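Local coordinates for protein carbonic anhydrase (Coccomyxa sp. PA, PDB 3UCJ) that probably catalyses the reversible hydration of carbon dioxide to hydrogencarbonate, as a zinc-dependent beta-class carbonic anhydrase, at residues 85-90 with 168-173; 93-98 with 179-184. All blocks are in the same frame, centred on the assembly; numbering follows the deposited sequence.

Interaction 1. Residues 85-90 with 168-173; sequences CLEYTV and SPIVQA. With AZM (5-acetamido-1,3,4-thiadiazole-2-sulfonamide), chain I.
Two helices that run alongside the parallel part of the beta-carbonic anhydrase alpha/beta fold pack here mainly through Ile-170, which buries the most area. The short axes of 85-90 and 169-173 diverge by only 24°, and their closest approach is 9.7 Å. Ile-170 holds CG1 beside the backbone N (chi1 -63°), which puts CG2 anti to that N and 3.6 Å from Val-90 CB. Leu-86 CG lies 4.0 Å from Ile-170 CG2 as the two side chains slide past each other in opposite directions. Leu-86 also meets Val-171 through its CD1, and its CD2 touches Ser-168 OG at 3.4 Å. Ile-170 crosses Glu-87 at about a right angle, Ile-170 CD1 meeting Glu-87 CB at 3.9 Å, while the Glu-87 carboxylate is hydrogen-bonded to Thr-123 OG1 and Val-122 N of the third subunit.

Tyr-88 points away from 168-173, into a second acetazolamide pocket distinct from the zinc site. One ring face covers the thiadiazole, AZM C2 standing 3.2 Å above the plane, offset toward the rim. Tyr-88 OH is 3.0 Å from AZM N2 and hydrogen-bonded to a glycerol; Gln-38 hydrogen-bonds the inhibitor. An alanine in place of Tyr-88 would remove ring and hydroxyl and would probably cost the inhibitor this flat contact.

Behind the first shell, Ser-168 N-caps helix 169-176. Its OG, in the crowded position between backbone N and carbonyl carbon, also bonds to Val-165 O; the capping bond from Val-171 N to Ser-168 OG measures 3.1 Å, with 161° at the hydrogen.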
ATOM      1  N   CYS A  85       3.836  -7.605  10.677  1.00 25.49           N
ATOM      2  CA  CYS A  85       4.561  -8.739  11.204  1.00 25.41           C
ATOM      3  C   CYS A  85       5.712  -8.242  12.070  1.00 26.54           C
ATOM      4  O   CYS A  85       5.956  -8.836  13.189  1.00 27.10           O
ATOM      5  CB  CYS A  85       5.223  -9.548  10.077  1.00 26.70           C
ATOM      6  SG  CYS A  85       4.017 -10.523   9.104  1.00 28.15           S
ATOM      7  N   LEU A  86       6.413  -7.221  11.603  1.00 24.72           N
ATOM      8  CA  LEU A  86       7.491  -6.608  12.405  1.00 26.24           C
ATOM      9  C   LEU A  86       6.919  -6.020  13.711  1.00 28.09           C
ATOM     10  O   LEU A  86       7.481  -6.257  14.823  1.00 26.88           O
ATOM     11  CB  LEU A  86       8.207  -5.507  11.609  1.00 26.53           C
ATOM     12  CG  LEU A  86       9.573  -4.949  11.962  1.00 31.55           C
ATOM     13  CD1 LEU A  86      10.643  -6.091  12.262  1.00 27.04           C
ATOM     14  CD2 LEU A  86       9.991  -4.016  10.804  1.00 33.67           C
ATOM     15  N   GLU A  87       5.889  -5.216  13.612  1.00 26.08           N
ATOM     16  CA  GLU A  87       5.362  -4.500  14.809  1.00 25.26           C
ATOM     17  C   GLU A  87       4.792  -5.521  15.831  1.00 29.24           C
ATOM     18  O   GLU A  87       5.157  -5.469  17.048  1.00 29.81           O
ATOM     19  CB  GLU A  87       4.215  -3.569  14.433  1.00 27.45           C
ATOM     20  CG  GLU A  87       3.703  -2.788  15.631  1.00 26.47           C
ATOM     21  CD  GLU A  87       2.568  -1.826  15.242  1.00 27.60           C
ATOM     22  OE1 GLU A  87       1.451  -2.328  15.193  1.00 29.55           O
ATOM     23  OE2 GLU A  87       2.753  -0.601  15.104  1.00 32.53           O
ATOM     24  N   TYR A  88       3.993  -6.479  15.386  1.00 27.73           N
ATOM     25  CA  TYR A  88       3.409  -7.457  16.312  1.00 29.52           C
ATOM     26  C   TYR A  88       4.490  -8.290  17.076  1.00 31.20           C
ATOM     27  O   TYR A  88       4.400  -8.458  18.321  1.00 30.95           O
ATOM     28  CB  TYR A  88       2.357  -8.365  15.647  1.00 30.32           C
ATOM     29  CG  TYR A  88       1.765  -9.294  16.700  1.00 29.48           C
ATOM     30  CD1 TYR A  88       0.972  -8.753  17.713  1.00 32.00           C
ATOM     31  CD2 TYR A  88       2.052 -10.639  16.694  1.00 26.99           C
ATOM     32  CE1 TYR A  88       0.433  -9.581  18.751  1.00 34.83           C
ATOM     33  CE2 TYR A  88       1.497 -11.497  17.684  1.00 33.73           C
ATOM     34  CZ  TYR A  88       0.703 -10.897  18.745  1.00 31.20           C
ATOM     35  OH  TYR A  88       0.198 -11.763  19.720  1.00 36.20           O
ATOM     36  N   THR A  89       5.498  -8.762  16.336  1.00 28.36           N
ATOM     37  CA  THR A  89       6.533  -9.592  16.894  1.00 28.87           C
ATOM     38  C   THR A  89       7.429  -8.793  17.836  1.00 29.71           C
ATOM     39  O   THR A  89       7.753  -9.329  18.914  1.00 32.62           O
ATOM     40  CB  THR A  89       7.459 -10.322  15.870  1.00 27.66           C
ATOM     41  OG1 THR A  89       8.012  -9.326  15.014  1.00 26.44           O
ATOM     42  CG2 THR A  89       6.596 -11.372  15.087  1.00 29.50           C
ATOM     43  N   VAL A  90       7.802  -7.569  17.463  1.00 29.35           N
ATOM     44  CA  VAL A  90       8.772  -6.825  18.263  1.00 29.25           C
ATOM     45  C   VAL A  90       8.046  -6.270  19.517  1.00 31.47           C
ATOM     46  O   VAL A  90       8.582  -6.332  20.657  1.00 31.15           O
ATOM     47  CB  VAL A  90       9.440  -5.683  17.467  1.00 27.98           C
ATOM     48  CG1 VAL A  90      10.221  -4.753  18.354  1.00 30.27           C
ATOM     49  CG2 VAL A  90      10.394  -6.234  16.321  1.00 24.40           C
ATOM     50  N   SER A 168      13.936   0.652  10.493  1.00 26.27           N
ATOM     51  CA  SER A 168      12.507   0.698  10.605  1.00 26.65           C
ATOM     52  C   SER A 168      12.086   1.406  11.868  1.00 28.29           C
ATOM     53  O   SER A 168      12.798   1.302  12.891  1.00 27.79           O
ATOM     54  CB  SER A 168      11.863  -0.647  10.590  1.00 25.28           C
ATOM     55  OG  SER A 168      12.194  -1.534  11.718  1.00 28.47           O
ATOM     56  N   PRO A 169      10.934   2.088  11.821  1.00 28.09           N
ATOM     57  CA  PRO A 169      10.519   2.787  13.056  1.00 27.66           C
ATOM     58  C   PRO A 169      10.339   1.816  14.192  1.00 28.23           C
ATOM     59  O   PRO A 169      10.612   2.197  15.350  1.00 31.42           O
ATOM     60  CB  PRO A 169       9.181   3.466  12.663  1.00 29.43           C
ATOM     61  CG  PRO A 169       9.328   3.706  11.146  1.00 28.01           C
ATOM     62  CD  PRO A 169      10.082   2.449  10.672  1.00 29.51           C
ATOM     63  N   ILE A 170       9.916   0.606  13.920  1.00 28.32           N
ATOM     64  CA  ILE A 170       9.618  -0.406  14.909  1.00 28.53           C
ATOM     65  C   ILE A 170      10.943  -0.782  15.601  1.00 30.42           C
ATOM     66  O   ILE A 170      10.997  -0.800  16.824  1.00 28.51           O
ATOM     67  CB  ILE A 170       9.039  -1.712  14.268  1.00 30.69           C
ATOM     68  CG1 ILE A 170       7.655  -1.480  13.526  1.00 27.87           C
ATOM     69  CG2 ILE A 170       8.989  -2.854  15.324  1.00 25.53           C
ATOM     70  CD1 ILE A 170       6.729  -0.566  14.186  1.00 39.13           C
ATOM     71  N   VAL A 171      11.963  -1.153  14.809  1.00 28.26           N
ATOM     72  CA  VAL A 171      13.261  -1.588  15.415  1.00 29.41           C
ATOM     73  C   VAL A 171      13.961  -0.439  16.135  1.00 30.19           C
ATOM     74  O   VAL A 171      14.592  -0.663  17.229  1.00 31.02           O
ATOM     75  CB  VAL A 171      14.159  -2.253  14.358  1.00 29.80           C
ATOM     76  CG1 VAL A 171      15.572  -2.450  14.899  1.00 26.27           C
ATOM     77  CG2 VAL A 171      13.589  -3.542  13.963  1.00 28.79           C
ATOM     78  N   GLN A 172      13.862   0.754  15.544  1.00 29.79           N
ATOM     79  CA  GLN A 172      14.510   1.934  16.049  1.00 32.21           C
ATOM     80  C   GLN A 172      13.845   2.293  17.401  1.00 34.22           C
ATOM     81  O   GLN A 172      14.562   2.605  18.377  1.00 33.36           O
ATOM     82  CB  GLN A 172      14.433   3.109  15.128  1.00 30.27           C
ATOM     83  CG  GLN A 172      15.512   3.069  14.002  1.00 26.65           C
ATOM     84  CD  GLN A 172      16.929   3.222  14.608  1.00 33.19           C
ATOM     85  OE1 GLN A 172      17.155   4.112  15.466  1.00 29.74           O
ATOM     86  NE2 GLN A 172      17.858   2.366  14.186  1.00 29.27           N
ATOM     87  N   ALA A 173      12.515   2.200  17.472  1.00 32.96           N
ATOM     88  CA  ALA A 173      11.823   2.489  18.725  1.00 33.86           C
ATOM     89  C   ALA A 173      12.217   1.452  19.805  1.00 34.82           C
ATOM     90  O   ALA A 173      12.403   1.865  20.966  1.00 36.64           O
ATOM     91  CB  ALA A 173      10.278   2.601  18.506  1.00 33.18           C
TER
HETATM   92  C1  AZM I 229      -1.491 -12.722  15.829  1.00 31.35           C
HETATM   93  C2  AZM I 229      -2.101 -10.717  17.043  1.00 37.49           C
HETATM   94  C3  AZM I 229      -2.757  -8.466  16.737  1.00 40.67           C
HETATM   95  C4  AZM I 229      -3.017  -7.097  17.298  1.00 37.38           C
HETATM   96  N1  AZM I 229      -1.969 -15.222  14.934  1.00 24.45           N
HETATM   97  N2  AZM I 229      -2.091 -11.772  17.831  1.00 30.33           N
HETATM   98  N3  AZM I 229      -1.672 -13.018  17.145  1.00 33.33           N
HETATM   99  N4  AZM I 229      -2.544  -9.515  17.545  1.00 33.18           N
HETATM  100  O1  AZM I 229       0.332 -14.362  15.219  1.00 31.15           O
HETATM  101  O2  AZM I 229      -1.155 -13.166  13.554  1.00 34.32           O
HETATM  102  O3  AZM I 229      -2.770  -8.602  15.511  1.00 41.87           O
HETATM  103  S1  AZM I 229      -0.990 -14.005  14.794  1.00 31.06           S
HETATM  104  S2  AZM I 229      -1.721 -11.069  15.429  1.00 33.42           S

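Interaction 2. Residues 93-98 with 179-184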
ATOM      1  N   LEU A  93       5.056  -9.704  21.010  1.00 32.28           N
ATOM      2  CA  LEU A  93       5.678 -10.965  21.376  1.00 32.86           C
ATOM      3  C   LEU A  93       7.076 -10.833  22.049  1.00 33.32           C
ATOM      4  O   LEU A  93       7.558 -11.839  22.600  1.00 34.10           O
ATOM      5  CB  LEU A  93       5.781 -11.870  20.173  1.00 33.35           C
ATOM      6  CG  LEU A  93       4.419 -12.286  19.583  1.00 32.51           C
ATOM      7  CD1 LEU A  93       4.673 -13.331  18.488  1.00 31.06           C
ATOM      8  CD2 LEU A  93       3.461 -12.948  20.685  1.00 29.92           C
ATOM      9  N   LYS A  94       7.727  -9.680  21.831  1.00 34.87           N
ATOM     10  CA  LYS A  94       9.096  -9.372  22.261  1.00 35.26           C
ATOM     11  C   LYS A  94      10.039 -10.446  21.796  1.00 36.94           C
ATOM     12  O   LYS A  94      10.813 -11.056  22.583  1.00 34.32           O
ATOM     13  CB  LYS A  94       9.158  -9.123  23.809  1.00 37.27           C
ATOM     14  CG  LYS A  94       8.132  -8.128  24.269  1.00 43.33           C
ATOM     15  CD  LYS A  94       7.892  -8.289  25.824  1.00 58.30           C
ATOM     16  CE  LYS A  94       6.674  -7.492  26.349  1.00 64.15           C
ATOM     17  NZ  LYS A  94       7.079  -6.059  26.534  1.00 68.42           N
ATOM     18  N   ILE A  95      10.055 -10.684  20.476  1.00 31.96           N
ATOM     19  CA  ILE A  95      10.970 -11.648  19.949  1.00 32.51           C
ATOM     20  C   ILE A  95      12.352 -11.019  20.199  1.00 31.44           C
ATOM     21  O   ILE A  95      12.461  -9.774  20.398  1.00 33.20           O
ATOM     22  CB  ILE A  95      10.818 -11.785  18.346  1.00 30.70           C
ATOM     23  CG1 ILE A  95      10.841 -10.353  17.800  1.00 30.44           C
ATOM     24  CG2 ILE A  95       9.640 -12.675  18.018  1.00 30.79           C
ATOM     25  CD1 ILE A  95      11.533 -10.322  16.396  1.00 37.33           C
ATOM     26  N   LYS A  96      13.389 -11.846  20.110  1.00 33.20           N
ATOM     27  CA  LYS A  96      14.775 -11.419  20.320  1.00 33.36           C
ATOM     28  C   LYS A  96      15.626 -11.259  19.075  1.00 33.02           C
ATOM     29  O   LYS A  96      16.590 -10.481  19.112  1.00 32.87           O
ATOM     30  CB  LYS A  96      15.471 -12.487  21.219  1.00 34.33           C
ATOM     31  CG  LYS A  96      14.794 -12.549  22.639  1.00 40.36           C
ATOM     32  CD  LYS A  96      15.622 -13.495  23.572  1.00 47.49           C
ATOM     33  CE  LYS A  96      14.939 -13.568  24.914  1.00 55.23           C
ATOM     34  NZ  LYS A  96      15.415 -14.847  25.509  1.00 60.58           N
ATOM     35  N   HIS A  97      15.290 -11.989  18.012  1.00 34.20           N
ATOM     36  CA  HIS A  97      16.155 -12.063  16.827  1.00 33.10           C
ATOM     37  C   HIS A  97      15.276 -11.950  15.528  1.00 30.83           C
ATOM     38  O   HIS A  97      14.289 -12.681  15.393  1.00 30.33           O
ATOM     39  CB  HIS A  97      16.863 -13.410  16.756  1.00 32.84           C
ATOM     40  CG  HIS A  97      17.458 -13.862  18.062  1.00 37.30           C
ATOM     41  ND1 HIS A  97      18.420 -13.116  18.736  1.00 38.13           N
ATOM     42  CD2 HIS A  97      17.203 -14.960  18.840  1.00 42.38           C
ATOM     43  CE1 HIS A  97      18.753 -13.758  19.858  1.00 43.88           C
ATOM     44  NE2 HIS A  97      18.049 -14.884  19.938  1.00 40.35           N
ATOM     45  N   ILE A  98      15.775 -11.200  14.559  1.00 30.49           N
ATOM     46  CA  ILE A  98      15.018 -11.092  13.256  1.00 28.14           C
ATOM     47  C   ILE A  98      16.020 -11.620  12.197  1.00 27.53           C
ATOM     48  O   ILE A  98      17.132 -11.113  12.109  1.00 30.61           O
ATOM     49  CB  ILE A  98      14.715  -9.656  12.980  1.00 29.45           C
ATOM     50  CG1 ILE A  98      13.716  -9.061  13.986  1.00 26.50           C
ATOM     51  CG2 ILE A  98      14.100  -9.605  11.532  1.00 26.31           C
ATOM     52  CD1 ILE A  98      13.656  -7.557  13.983  1.00 26.22           C
ATOM     53  N   GLN A 179      15.131  -2.426  24.448  1.00 41.00           N
ATOM     54  CA  GLN A 179      14.743  -3.785  24.275  1.00 39.23           C
ATOM     55  C   GLN A 179      15.774  -4.499  23.451  1.00 39.26           C
ATOM     56  O   GLN A 179      16.236  -3.951  22.439  1.00 40.23           O
ATOM     57  CB  GLN A 179      13.370  -3.819  23.575  1.00 39.39           C
ATOM     58  CG  GLN A 179      12.837  -5.180  23.342  1.00 36.35           C
ATOM     59  CD  GLN A 179      11.463  -5.066  22.650  1.00 37.20           C
ATOM     60  OE1 GLN A 179      10.715  -4.119  22.869  1.00 39.69           O
ATOM     61  NE2 GLN A 179      11.173  -6.022  21.846  1.00 33.10           N
ATOM     62  N   PRO A 180      16.199  -5.699  23.912  1.00 39.33           N
ATOM     63  CA  PRO A 180      17.204  -6.460  23.226  1.00 38.09           C
ATOM     64  C   PRO A 180      16.594  -7.029  21.934  1.00 36.15           C
ATOM     65  O   PRO A 180      15.568  -7.744  21.946  1.00 34.62           O
ATOM     66  CB  PRO A 180      17.528  -7.632  24.149  1.00 38.47           C
ATOM     67  CG  PRO A 180      16.808  -7.368  25.461  1.00 42.19           C
ATOM     68  CD  PRO A 180      15.724  -6.369  25.164  1.00 41.25           C
ATOM     69  N   LEU A 181      17.284  -6.763  20.848  1.00 33.86           N
ATOM     70  CA  LEU A 181      16.742  -7.168  19.516  1.00 31.77           C
ATOM     71  C   LEU A 181      17.942  -7.250  18.614  1.00 28.95           C
ATOM     72  O   LEU A 181      18.609  -6.282  18.437  1.00 32.36           O
ATOM     73  CB  LEU A 181      15.736  -6.077  19.082  1.00 30.80           C
ATOM     74  CG  LEU A 181      14.908  -6.464  17.792  1.00 31.56           C
ATOM     75  CD1 LEU A 181      14.221  -7.808  17.877  1.00 32.62           C
ATOM     76  CD2 LEU A 181      13.955  -5.285  17.650  1.00 31.68           C
ATOM     77  N   SER A 182      18.188  -8.393  18.015  1.00 31.28           N
ATOM     78  CA  SER A 182      19.228  -8.512  17.028  1.00 32.76           C
ATOM     79  C   SER A 182      18.662  -8.766  15.577  1.00 32.19           C
ATOM     80  O   SER A 182      17.599  -9.338  15.439  1.00 31.40           O
ATOM     81  CB  SER A 182      20.137  -9.672  17.399  1.00 33.80           C
ATOM     82  OG  SER A 182      19.516 -10.933  17.325  1.00 34.74           O
ATOM     83  N   VAL A 183      19.459  -8.420  14.569  1.00 32.57           N
ATOM     84  CA  VAL A 183      19.032  -8.500  13.123  1.00 30.45           C
ATOM     85  C   VAL A 183      20.192  -9.189  12.412  1.00 31.47           C
ATOM     86  O   VAL A 183      21.383  -8.900  12.702  1.00 33.20           O
ATOM     87  CB  VAL A 183      18.779  -7.108  12.593  1.00 30.49           C
ATOM     88  CG1 VAL A 183      18.257  -7.187  11.085  1.00 29.25           C
ATOM     89  CG2 VAL A 183      17.739  -6.348  13.489  1.00 28.91           C
ATOM     90  N   HIS A 184      19.850 -10.203  11.632  1.00 31.77           N
ATOM     91  CA  HIS A 184      20.775 -11.098  10.934  1.00 32.68           C
ATOM     92  C   HIS A 184      20.583 -11.156   9.452  1.00 33.41           C
ATOM     93  O   HIS A 184      19.448 -11.461   8.989  1.00 33.59           O
ATOM     94  CB  HIS A 184      20.594 -12.488  11.503  1.00 31.23           C
ATOM     95  CG  HIS A 184      20.655 -12.504  13.009  1.00 37.70           C
ATOM     96  ND1 HIS A 184      21.828 -12.737  13.706  1.00 36.80           N
ATOM     97  CD2 HIS A 184      19.713 -12.197  13.940  1.00 33.79           C
ATOM     98  CE1 HIS A 184      21.591 -12.654  15.004  1.00 37.73           C
ATOM     99  NE2 HIS A 184      20.323 -12.311  15.178  1.00 38.56           N
TER
HETATM  100  O   HOH W   1      13.259  -8.537  22.643  1.00 51.40           O
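Backbone hydrogen bonds define a parallel ladder between the starts of strands 97-103 and 182-189, neighbours in the five-stranded mixed sheet of the beta-carbonic anhydrase subunit. Ser-182 N donates to Lys-96 O, Ile-98 N to Ser-182 O and His-184 N to Ile-98 O; the first is the straightest, with 165° at the hydrogen, and in the last the donor lies nearly along the C=O axis of Ile-98 (172°). His-97 thus pairs with Ser-182, and Ile-98 with Val-183. Three CA-H...O contacts reinforce the ladder, among them Leu-181 CA to Lys-96 O at 3.3 Å.

Polar side chains line the face of the sheet that bears His-97 and Ser-182. Ser-182 OG sits between two imidazoles, hydrogen-bonded to His-97 ND1 at 2.8 Å and to His-184 NE2 at 2.7 Å. It meets the His-97 ring at its edge, in plane, which helps to hold the ring's rotation; Lys-96 CB lies over the centre of one face of that ring. The two rings are oblique, their planes at 74°, and a proton on one could well influence the ionisation of the other.

On the face bearing Ile-98 and Val-183 the contacts are apolar. Leu-181, just before its strand, turns its end inward, Leu-181 CD1 lying 4.0 Å from Ile-95 CD1 and 3.9 Å from Ile-98 CD1.

Before the ladder begins, where the chains are wider apart, a water bridges them, donating to Ile-95 O at 2.7 Å and to Pro-180 O.

Helices cover the apolar face: Ile-98 and Val-183 touch Val-165 of helix 146-167, and Leu-181 rests on Val-90 and Val-171. Thr-6, Ala-7 and Leu-9 of the third subunit pack on the polar face. Strand 97-103 is flanked by strand 42-47, and strand 182-189 by the antiparallel edge strand 194-202.

The two contacts lie about 9 Å apart, centre to centre, on the same side of the chain's centre, and their segments alternate in sequence: 85-90, 93-98, 168-173, 179-184. Helix 80-92 leads into strand 97-103 and helix 169-176 into strand 182-189, so interaction 1 pairs the helices and interaction 2 the strands that follow them. The layers meet directly, with Leu-86 CD1 3.8 Å from Ile-98 CD1 and a probable hydrogen bond from Gln-179 NE2 to Val-90 O. Helix pair and strand pair therefore form one continuous alpha/beta unit, which the third subunit touches at both contacts, joining it to the four-chain assembly.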